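Long-range contacts in alpha-L-arabinosidase (Xanthomonas axonopodis pv. citri, PDB 6D25), which probably hydrolyses alpha-L-arabinofuranosyl side groups from arabinoxylans, including those on doubly substituted xylose units, as a trimeric GH51 glycoside hydrolase: residues G98-D103 with N201-G207; S264-I270 with V322-W328; V83-K87 with F142-L146. One frame throughout, in Å; residues are numbered along the deposited sequence.

Contact 1: residues G98-D103 with N201-G207; sequences GGCFAD and NELWGCG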
loop_
_atom_site.group_PDB
_atom_site.type_symbol
_atom_site.label_atom_id
_atom_site.label_comp_id
_atom_site.label_asym_id
_atom_site.label_seq_id
_atom_site.Cartn_x
_atom_site.Cartn_y
_atom_site.Cartn_z
ATOM N N GLY A 98 -1.631 -12.605 -16.937
ATOM C CA GLY A 98 -2.582 -11.584 -17.307
ATOM C C GLY A 98 -1.870 -10.306 -17.695
ATOM O O GLY A 98 -0.656 -10.334 -17.803
ATOM N N GLY A 99 -2.596 -9.210 -17.976
ATOM C CA GLY A 99 -4.044 -9.172 -17.933
ATOM C C GLY A 99 -4.578 -8.850 -16.555
ATOM O O GLY A 99 -3.846 -8.905 -15.555
ATOM N N CYS A 100 -5.883 -8.551 -16.506
ATOM C CA CYS A 100 -6.615 -8.308 -15.259
ATOM C C CYS A 100 -6.411 -9.445 -14.234
ATOM O O CYS A 100 -6.325 -9.206 -13.029
ATOM C CB CYS A 100 -8.082 -8.087 -15.567
ATOM S SG CYS A 100 -8.364 -6.547 -16.516
ATOM N N PHE A 101 -6.390 -10.679 -14.695
ATOM C CA PHE A 101 -6.180 -11.818 -13.775
ATOM C C PHE A 101 -4.890 -11.660 -12.957
ATOM O O PHE A 101 -4.868 -12.036 -11.774
ATOM C CB PHE A 101 -6.152 -13.110 -14.570
ATOM C CG PHE A 101 -5.952 -14.375 -13.781
ATOM C CD1 PHE A 101 -7.049 -15.099 -13.333
ATOM C CD2 PHE A 101 -4.674 -14.879 -13.569
ATOM C CE1 PHE A 101 -6.853 -16.280 -12.635
ATOM C CE2 PHE A 101 -4.494 -16.071 -12.883
ATOM C CZ PHE A 101 -5.595 -16.754 -12.403
ATOM N N ALA A 102 -3.844 -11.065 -13.531
ATOM C CA ALA A 102 -2.544 -11.020 -12.862
ATOM C C ALA A 102 -2.570 -10.108 -11.633
ATOM O O ALA A 102 -1.776 -10.330 -10.704
ATOM C CB ALA A 102 -1.449 -10.590 -13.813
ATOM N N ASP A 103 -3.446 -9.094 -11.655
ATOM C CA ASP A 103 -3.516 -8.129 -10.566
ATOM C C ASP A 103 -4.254 -8.709 -9.346
ATOM O O ASP A 103 -4.319 -8.044 -8.299
ATOM C CB ASP A 103 -4.165 -6.832 -11.077
ATOM C CG ASP A 103 -3.502 -6.237 -12.353
ATOM O OD1 ASP A 103 -2.207 -6.129 -12.330
ATOM O OD2 ASP A 103 -4.302 -5.892 -13.390
ATOM N N ASN A 201 -0.457 -4.467 -14.006
ATOM C CA ASN A 201 -1.166 -4.561 -15.306
ATOM C C ASN A 201 -2.417 -3.651 -15.242
ATOM O O ASN A 201 -3.168 -3.674 -14.326
ATOM C CB ASN A 201 -1.515 -6.016 -15.599
ATOM C CG ASN A 201 -0.350 -6.974 -15.370
ATOM O OD1 ASN A 201 0.499 -7.149 -16.282
ATOM N ND2 ASN A 201 -0.172 -7.460 -14.115
ATOM N N GLU A 202 -2.598 -2.753 -16.164
ATOM C CA GLU A 202 -3.858 -1.968 -16.244
ATOM C C GLU A 202 -4.154 -1.312 -14.868
ATOM O O GLU A 202 -5.270 -1.381 -14.343
ATOM C CB GLU A 202 -5.026 -2.841 -16.762
ATOM C CG GLU A 202 -4.904 -3.343 -18.230
ATOM C CD GLU A 202 -6.202 -3.509 -19.069
ATOM O OE1 GLU A 202 -7.327 -3.415 -18.482
ATOM O OE2 GLU A 202 -6.110 -3.712 -20.371
ATOM N N LEU A 203 -3.179 -0.607 -14.288
ATOM C CA LEU A 203 -3.357 -0.042 -12.935
ATOM C C LEU A 203 -4.396 1.086 -12.950
ATOM O O LEU A 203 -4.944 1.392 -11.899
ATOM C CB LEU A 203 -2.004 0.449 -12.402
ATOM C CG LEU A 203 -0.966 -0.648 -12.119
ATOM C CD1 LEU A 203 0.202 -0.120 -11.330
ATOM C CD2 LEU A 203 -1.556 -1.815 -11.377
ATOM N N TRP A 204 -4.651 1.692 -14.107
ATOM C CA TRP A 204 -5.687 2.727 -14.267
ATOM C C TRP A 204 -7.084 2.099 -14.197
ATOM O O TRP A 204 -8.045 2.833 -14.074
ATOM C CB TRP A 204 -5.538 3.547 -15.566
ATOM C CG TRP A 204 -4.951 2.769 -16.689
ATOM C CD1 TRP A 204 -3.644 2.765 -17.084
ATOM C CD2 TRP A 204 -5.628 1.805 -17.516
ATOM N NE1 TRP A 204 -3.461 1.836 -18.070
ATOM C CE2 TRP A 204 -4.663 1.241 -18.358
ATOM C CE3 TRP A 204 -6.963 1.400 -17.645
ATOM C CZ2 TRP A 204 -4.984 0.272 -19.306
ATOM C CZ3 TRP A 204 -7.281 0.415 -18.547
ATOM C CH2 TRP A 204 -6.303 -0.134 -19.368
ATOM N N GLY A 205 -7.191 0.781 -14.283
ATOM C CA GLY A 205 -8.490 0.085 -14.358
ATOM C C GLY A 205 -8.544 -1.093 -13.392
ATOM O O GLY A 205 -8.510 -0.899 -12.181
ATOM N N CYS A 206 -8.543 -2.312 -13.934
ATOM C CA CYS A 206 -8.770 -3.530 -13.133
ATOM C C CYS A 206 -7.635 -3.768 -12.114
ATOM O O CYS A 206 -7.833 -4.487 -11.140
ATOM C CB CYS A 206 -9.033 -4.744 -14.039
ATOM S SG CYS A 206 -7.614 -5.127 -15.114
ATOM N N GLY A 207 -6.469 -3.144 -12.283
ATOM C CA GLY A 207 -5.368 -3.278 -11.331
ATOM C C GLY A 207 -5.435 -2.351 -10.140
ATOM O O GLY A 207 -4.492 -2.398 -9.301
#
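The disulfide between Cys-100 and Cys-206 ties together two loops at the C-terminal ends of strands 93-96 and 196-199, on the rim of a (beta/alpha)8 barrel. Cys-100 SG and Cys-206 SG are 2.1 Å apart, and a chi3 of -87° places the bridge close to the unstrained right-angled form. Deeper in, Asp-103 turns its carboxylate onto Asn-201. Two donors of that one residue converge on a single oxygen: Asn-201 N reaches Asp-103 OD1 at 2.9 Å on its syn side, and Asn-201 ND2 reaches Asp-103 OD1 at 3.0 Å from 43° above the carboxylate plane. The second bond lies nearly in the amide plane and so fixes the flip of Asn-201, whose ND2 is also 3.4 Å from Ala-102 CB. The loop carrying Cys-206 is closed on itself, since Glu-202 O accepts from Gly-205 N at 2.9 Å and from Gly-207 N at 3.0 Å. On the partner loop, a cis peptide bond before Gly-99 leads into the turn carrying Cys-100. Strand 149-154 runs between the two parent strands in the barrel, and its Ala-153 touches both Ala-102 and Asn-201, so the contact spans the end of that strand.

Contact 2: residues S264-I270 with V322-W328; sequences SMHYYTI and VDEWGTW. With GOL (glycerol), chain G.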
loop_
_atom_site.group_PDB
_atom_site.type_symbol
_atom_site.label_atom_id
_atom_site.label_comp_id
_atom_site.label_asym_id
_atom_site.label_seq_id
_atom_site.Cartn_x
_atom_site.Cartn_y
_atom_site.Cartn_z
ATOM N N SER A 264 4.593 -0.226 -20.738
ATOM C CA SER A 264 3.562 -0.891 -21.531
ATOM C C SER A 264 2.527 0.123 -22.034
ATOM O O SER A 264 2.258 1.092 -21.391
ATOM C CB SER A 264 2.926 -2.014 -20.786
ATOM O OG SER A 264 2.186 -1.511 -19.709
ATOM N N MET A 265 2.013 -0.091 -23.215
ATOM C CA MET A 265 0.853 0.619 -23.709
ATOM C C MET A 265 -0.140 -0.412 -24.261
ATOM O O MET A 265 0.261 -1.479 -24.663
ATOM C CB MET A 265 1.219 1.635 -24.787
ATOM C CG MET A 265 1.761 1.081 -26.056
ATOM S SD MET A 265 1.735 2.379 -27.406
ATOM C CE MET A 265 0.021 2.285 -27.919
ATOM N N HIS A 266 -1.410 -0.069 -24.230
ATOM C CA HIS A 266 -2.500 -0.967 -24.616
ATOM C C HIS A 266 -3.395 -0.217 -25.603
ATOM O O HIS A 266 -3.775 0.924 -25.302
ATOM C CB HIS A 266 -3.355 -1.389 -23.414
ATOM C CG HIS A 266 -2.608 -2.187 -22.404
ATOM N ND1 HIS A 266 -3.111 -2.500 -21.180
ATOM C CD2 HIS A 266 -1.431 -2.831 -22.465
ATOM C CE1 HIS A 266 -2.272 -3.258 -20.520
ATOM N NE2 HIS A 266 -1.229 -3.470 -21.276
ATOM N N TYR A 267 -3.723 -0.867 -26.743
ATOM C CA TYR A 267 -4.727 -0.317 -27.647
ATOM C C TYR A 267 -5.421 -1.446 -28.406
ATOM O O TYR A 267 -4.794 -2.131 -29.220
ATOM C CB TYR A 267 -4.110 0.641 -28.669
ATOM C CG TYR A 267 -5.117 1.174 -29.665
ATOM C CD1 TYR A 267 -6.168 1.973 -29.243
ATOM C CD2 TYR A 267 -5.057 0.834 -31.010
ATOM C CE1 TYR A 267 -7.141 2.423 -30.114
ATOM C CE2 TYR A 267 -6.026 1.274 -31.895
ATOM C CZ TYR A 267 -7.069 2.076 -31.459
ATOM O OH TYR A 267 -8.038 2.491 -32.349
ATOM N N TYR A 268 -6.712 -1.602 -28.153
ATOM C CA TYR A 268 -7.562 -2.545 -28.851
ATOM C C TYR A 268 -8.270 -1.858 -30.007
ATOM O O TYR A 268 -8.663 -0.688 -29.941
ATOM C CB TYR A 268 -8.620 -3.126 -27.916
ATOM C CG TYR A 268 -8.063 -4.084 -26.907
ATOM C CD1 TYR A 268 -7.782 -5.391 -27.258
ATOM C CD2 TYR A 268 -7.765 -3.680 -25.618
ATOM C CE1 TYR A 268 -7.242 -6.280 -26.341
ATOM C CE2 TYR A 268 -7.198 -4.561 -24.705
ATOM C CZ TYR A 268 -6.949 -5.873 -25.058
ATOM O OH TYR A 268 -6.387 -6.757 -24.159
ATOM N N THR A 269 -8.466 -2.660 -31.052
ATOM C CA THR A 269 -9.212 -2.253 -32.207
ATOM C C THR A 269 -10.666 -2.696 -31.995
ATOM O O THR A 269 -10.959 -3.905 -32.049
ATOM C CB THR A 269 -8.584 -2.856 -33.471
ATOM O OG1 THR A 269 -7.241 -2.368 -33.613
ATOM C CG2 THR A 269 -9.374 -2.554 -34.718
ATOM N N ILE A 270 -11.548 -1.733 -31.729
ATOM C CA ILE A 270 -12.898 -2.074 -31.316
ATOM C C ILE A 270 -13.872 -1.345 -32.243
ATOM O O ILE A 270 -14.315 -0.232 -31.940
ATOM C CB ILE A 270 -13.156 -1.728 -29.832
ATOM C CG1 ILE A 270 -12.043 -2.240 -28.926
ATOM C CG2 ILE A 270 -14.525 -2.221 -29.401
ATOM C CD1 ILE A 270 -12.291 -2.007 -27.444
ATOM N N VAL A 322 4.084 -2.755 -26.502
ATOM C CA VAL A 322 2.669 -2.710 -26.803
ATOM C C VAL A 322 2.095 -4.032 -26.323
ATOM O O VAL A 322 1.919 -4.939 -27.144
ATOM C CB VAL A 322 2.403 -2.489 -28.298
ATOM C CG1 VAL A 322 0.898 -2.375 -28.614
ATOM C CG2 VAL A 322 3.117 -1.247 -28.786
ATOM N N ASP A 323 1.804 -4.179 -25.032
ATOM C CA ASP A 323 1.633 -5.599 -24.633
ATOM C C ASP A 323 0.157 -5.999 -24.588
ATOM O O ASP A 323 -0.123 -7.118 -24.180
ATOM C CB ASP A 323 2.446 -5.968 -23.401
ATOM C CG ASP A 323 2.049 -5.138 -22.221
ATOM O OD1 ASP A 323 1.155 -4.303 -22.434
ATOM O OD2 ASP A 323 2.620 -5.360 -21.133
ATOM N N GLU A 324 -0.737 -5.151 -25.106
ATOM C CA GLU A 324 -2.069 -5.632 -25.553
ATOM C C GLU A 324 -2.457 -4.855 -26.804
ATOM O O GLU A 324 -2.498 -3.635 -26.769
ATOM C CB GLU A 324 -3.164 -5.474 -24.479
ATOM C CG GLU A 324 -2.814 -6.156 -23.175
ATOM C CD GLU A 324 -3.800 -5.974 -22.030
ATOM O OE1 GLU A 324 -4.909 -5.490 -22.315
ATOM O OE2 GLU A 324 -3.420 -6.298 -20.867
ATOM N N TRP A 325 -2.729 -5.582 -27.880
ATOM C CA TRP A 325 -3.317 -5.046 -29.087
ATOM C C TRP A 325 -4.136 -6.146 -29.774
ATOM O O TRP A 325 -4.007 -7.312 -29.414
ATOM C CB TRP A 325 -2.243 -4.473 -30.018
ATOM C CG TRP A 325 -1.314 -5.498 -30.591
ATOM C CD1 TRP A 325 -0.201 -6.010 -29.988
ATOM C CD2 TRP A 325 -1.392 -6.130 -31.883
ATOM N NE1 TRP A 325 0.394 -6.947 -30.788
ATOM C CE2 TRP A 325 -0.289 -7.017 -31.972
ATOM C CE3 TRP A 325 -2.279 -6.058 -32.958
ATOM C CZ2 TRP A 325 -0.066 -7.816 -33.098
ATOM C CZ3 TRP A 325 -2.035 -6.818 -34.079
ATOM C CH2 TRP A 325 -0.948 -7.691 -34.152
ATOM N N GLY A 326 -4.922 -5.744 -30.745
ATOM C CA GLY A 326 -5.777 -6.647 -31.515
ATOM C C GLY A 326 -7.238 -6.274 -31.459
ATOM O O GLY A 326 -7.620 -5.293 -30.847
ATOM N N THR A 327 -8.059 -7.071 -32.144
ATOM C CA THR A 327 -9.462 -6.790 -32.277
ATOM C C THR A 327 -10.235 -7.321 -31.070
ATOM O O THR A 327 -9.923 -8.345 -30.514
ATOM C CB THR A 327 -10.019 -7.380 -33.577
ATOM O OG1 THR A 327 -9.725 -8.783 -33.645
ATOM C CG2 THR A 327 -9.447 -6.676 -34.777
ATOM N N TRP A 328 -11.302 -6.603 -30.749
ATOM C CA TRP A 328 -12.258 -7.017 -29.726
ATOM C C TRP A 328 -13.671 -6.837 -30.286
ATOM O O TRP A 328 -14.091 -5.715 -30.543
ATOM C CB TRP A 328 -12.036 -6.204 -28.447
ATOM C CG TRP A 328 -12.649 -6.781 -27.207
ATOM C CD1 TRP A 328 -13.796 -7.518 -27.098
ATOM C CD2 TRP A 328 -12.155 -6.609 -25.866
ATOM N NE1 TRP A 328 -14.031 -7.841 -25.794
ATOM C CE2 TRP A 328 -13.047 -7.291 -25.005
ATOM C CE3 TRP A 328 -11.060 -5.950 -25.314
ATOM C CZ2 TRP A 328 -12.876 -7.325 -23.623
ATOM C CZ3 TRP A 328 -10.866 -6.010 -23.946
ATOM C CH2 TRP A 328 -11.764 -6.696 -23.117
HETATM C C1 GOL G . -6.792 -7.886 -19.990
HETATM O O1 GOL G . -7.227 -8.809 -18.969
HETATM C C2 GOL G . -7.952 -7.551 -20.973
HETATM O O2 GOL G . -7.582 -6.348 -21.676
HETATM C C3 GOL G . -8.205 -8.700 -21.952
HETATM O O3 GOL G . -7.088 -9.013 -22.847
HETATM O O HOH W 1 -5.192 -2.856 -31.791
#
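Tyr-268 and Glu-324 meet in the probable active-site pocket of the (beta/alpha)8 barrel, where the parallel strands 262-269 and 319-325 end. Clan GH-A enzymes, GH51 among them, keep their nucleophile at the end of the seventh strand, a place consistent with Glu-324. Tyr-268 OH donates to Glu-324 OE1 at 2.7 Å from well above the carboxylate plane. A glycerol, probably from crystallisation, binds both: its O3 donates to Tyr-268 OH and its O2 to Glu-324 OE1. Arg-95 pairs with Glu-324 OE2. Glu-324 CG makes a CH-pi contact over the His-266 face, 3.7 Å from the centroid; extended beyond CG (chi2 176°), the chain carries its carboxylate out over the ring, nearly parallel to it, to Tyr-268 OH. At the ring edge, His-266 NE2 bonds weakly to Asp-323 OD1. Trp-328 turns an edge to the face of Tyr-268 in a T-shaped stack with planes at 72°, its CE3 almost over the ring centre. Thr-269 N to Gly-326 O, at 2.8 Å, and Trp-328 N to Thr-269 O join the backbones. Between the strands a water donates to Tyr-267 O at 2.7 Å, accepts from Gly-326 N at 3.1 Å, and lies 2.8 Å from Thr-269 OG1, whose hydroxyl also bonds Thr-295.

Contact 3: residues V83-K87 with F142-L146; sequences VAALK and FTELL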
loop_
_atom_site.group_PDB
_atom_site.type_symbol
_atom_site.label_atom_id
_atom_site.label_comp_id
_atom_site.label_asym_id
_atom_site.label_seq_id
_atom_site.Cartn_x
_atom_site.Cartn_y
_atom_site.Cartn_z
ATOM N N VAL A 83 1.276 -27.082 -29.206
ATOM C CA VAL A 83 2.713 -26.979 -29.061
ATOM C C VAL A 83 3.369 -26.908 -30.450
ATOM O O VAL A 83 4.208 -26.028 -30.699
ATOM C CB VAL A 83 3.295 -28.137 -28.215
ATOM C CG1 VAL A 83 4.808 -28.212 -28.307
ATOM C CG2 VAL A 83 2.854 -28.004 -26.772
ATOM N N ALA A 84 2.989 -27.826 -31.346
ATOM C CA ALA A 84 3.622 -27.880 -32.645
ATOM C C ALA A 84 3.329 -26.588 -33.431
ATOM O O ALA A 84 4.215 -26.009 -34.107
ATOM C CB ALA A 84 3.169 -29.118 -33.363
ATOM N N ALA A 85 2.091 -26.123 -33.359
ATOM C CA ALA A 85 1.699 -24.944 -34.123
ATOM C C ALA A 85 2.441 -23.688 -33.629
ATOM O O ALA A 85 2.862 -22.842 -34.418
ATOM C CB ALA A 85 0.210 -24.784 -34.057
ATOM N N LEU A 86 2.611 -23.551 -32.326
ATOM C CA LEU A 86 3.282 -22.374 -31.799
ATOM C C LEU A 86 4.790 -22.453 -32.077
ATOM O O LEU A 86 5.425 -21.432 -32.393
ATOM C CB LEU A 86 3.002 -22.240 -30.299
ATOM C CG LEU A 86 1.535 -21.953 -29.954
ATOM C CD1 LEU A 86 1.345 -21.992 -28.458
ATOM C CD2 LEU A 86 1.094 -20.595 -30.514
ATOM N N LYS A 87 5.370 -23.646 -31.983
ATOM C CA LYS A 87 6.788 -23.790 -32.357
ATOM C C LYS A 87 6.993 -23.372 -33.822
ATOM O O LYS A 87 8.018 -22.767 -34.136
ATOM C CB LYS A 87 7.272 -25.227 -32.149
ATOM C CG LYS A 87 7.488 -25.565 -30.688
ATOM C CD LYS A 87 7.965 -26.976 -30.460
ATOM C CE LYS A 87 9.439 -27.099 -30.783
ATOM N NZ LYS A 87 9.925 -28.425 -30.372
ATOM N N PHE A 142 6.412 -25.021 -19.922
ATOM C CA PHE A 142 5.810 -24.832 -21.271
ATOM C C PHE A 142 6.682 -23.877 -22.102
ATOM O O PHE A 142 6.944 -24.182 -23.292
ATOM C CB PHE A 142 4.385 -24.293 -21.145
ATOM C CG PHE A 142 3.659 -24.029 -22.439
ATOM C CD1 PHE A 142 3.246 -25.084 -23.223
ATOM C CD2 PHE A 142 3.357 -22.736 -22.840
ATOM C CE1 PHE A 142 2.523 -24.866 -24.382
ATOM C CE2 PHE A 142 2.598 -22.522 -23.995
ATOM C CZ PHE A 142 2.218 -23.582 -24.771
ATOM N N THR A 143 7.151 -22.785 -21.507
ATOM C CA THR A 143 8.026 -21.874 -22.262
ATOM C C THR A 143 9.285 -22.614 -22.720
ATOM O O THR A 143 9.712 -22.413 -23.868
ATOM C CB THR A 143 8.387 -20.580 -21.514
ATOM O OG1 THR A 143 9.193 -20.869 -20.364
ATOM C CG2 THR A 143 7.138 -19.804 -21.125
ATOM N N GLU A 144 9.853 -23.480 -21.878
ATOM C CA GLU A 144 11.054 -24.210 -22.276
ATOM C C GLU A 144 10.729 -25.209 -23.389
ATOM O O GLU A 144 11.534 -25.356 -24.301
ATOM C CB GLU A 144 11.723 -24.900 -21.090
ATOM C CG GLU A 144 12.381 -23.893 -20.172
ATOM C CD GLU A 144 13.438 -24.416 -19.242
ATOM O OE1 GLU A 144 13.568 -25.688 -19.132
ATOM O OE2 GLU A 144 14.100 -23.575 -18.587
ATOM N N LEU A 145 9.559 -25.856 -23.330
ATOM C CA LEU A 145 9.186 -26.801 -24.373
ATOM C C LEU A 145 9.078 -26.074 -25.722
ATOM O O LEU A 145 9.436 -26.629 -26.734
ATOM C CB LEU A 145 7.854 -27.467 -24.005
ATOM C CG LEU A 145 7.374 -28.589 -24.936
ATOM C CD1 LEU A 145 8.335 -29.771 -24.950
ATOM C CD2 LEU A 145 6.009 -29.087 -24.511
ATOM N N LEU A 146 8.548 -24.845 -25.732
ATOM C CA LEU A 146 8.425 -24.071 -26.966
ATOM C C LEU A 146 9.757 -23.449 -27.378
ATOM O O LEU A 146 9.830 -22.962 -28.491
ATOM C CB LEU A 146 7.435 -22.916 -26.808
ATOM C CG LEU A 146 5.953 -23.284 -26.615
ATOM C CD1 LEU A 146 5.076 -22.053 -26.668
ATOM C CD2 LEU A 146 5.447 -24.275 -27.599
HETATM O O HOH W 2 9.739 -28.873 -28.008
#
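A chi1 of 168° sets Val-83 CG1 opposite its backbone N and swings CG2 round beside that N, where it meets Phe-142 and Leu-145; Phe-142, with CG trans to its own N (chi1 179°), extends its ring back toward this methyl. The pair belongs to a helix-helix packing on the outside of the (beta/alpha)8 barrel, between helix 80-88, which precedes strand 93-96, and helix 136-146, which follows it. The axes of segments 83-87 and 142-146 approach to 10.5 Å and cross at -59°; the segments bury just 291 Å² between them, both sides summed, so the contact is a short patch rather than a long seam, and no direct hydrogen bond spans it. Val-83 CG2 lies 4.0 Å from Phe-142 CE1, and Leu-86 CD1 lies 4.1 Å from Phe-142 CZ. Both methyls come up near the plane of the ring, at its edge. One face of the same ring is taken by Leu-146 of its own helix, whose CG stands above it toward the rim. Leu-146 in turn reaches across with both branches: CD1 is 4.1 Å from Leu-86 CD1, while CD2 is 3.8 Å from Val-83 O. On the flank, Leu-145 CD2 touches both methyls of Val-83, the two side chains crossing at about a right angle. Underneath, Phe-142 and Leu-146 rest on Ile-94 of strand 93-96, which joins the patch to the barrel wall. At the exposed margin, Lys-87 uses its aliphatic chain, with CG 3.9 Å from Leu-146 CD2 and CD 4.0 Å from Leu-145 O.

Contacts 1 and 2 are buried at the C-terminal end of the barrel strands and touch each other: Glu-202 OE2 of contact 1 lies 2.9 Å from Glu-324 OE1 of contact 2, two carboxylates brought close together beside the same glycerol. Contact 3, only partly buried in the outer helical layer, has its centre about 26 Å from that of contact 1. The chemistry follows the place: a covalent bridge and carboxylate-amide bonds in contact 1, strand pairing with polar and aromatic groups in contact 2, almost purely apolar packing in contact 3. Strand 93-96 borders all three: Arg-95 bonds weakly to Asn-201 and forms a salt bridge with Glu-324, while Ile-94 meets contact 3.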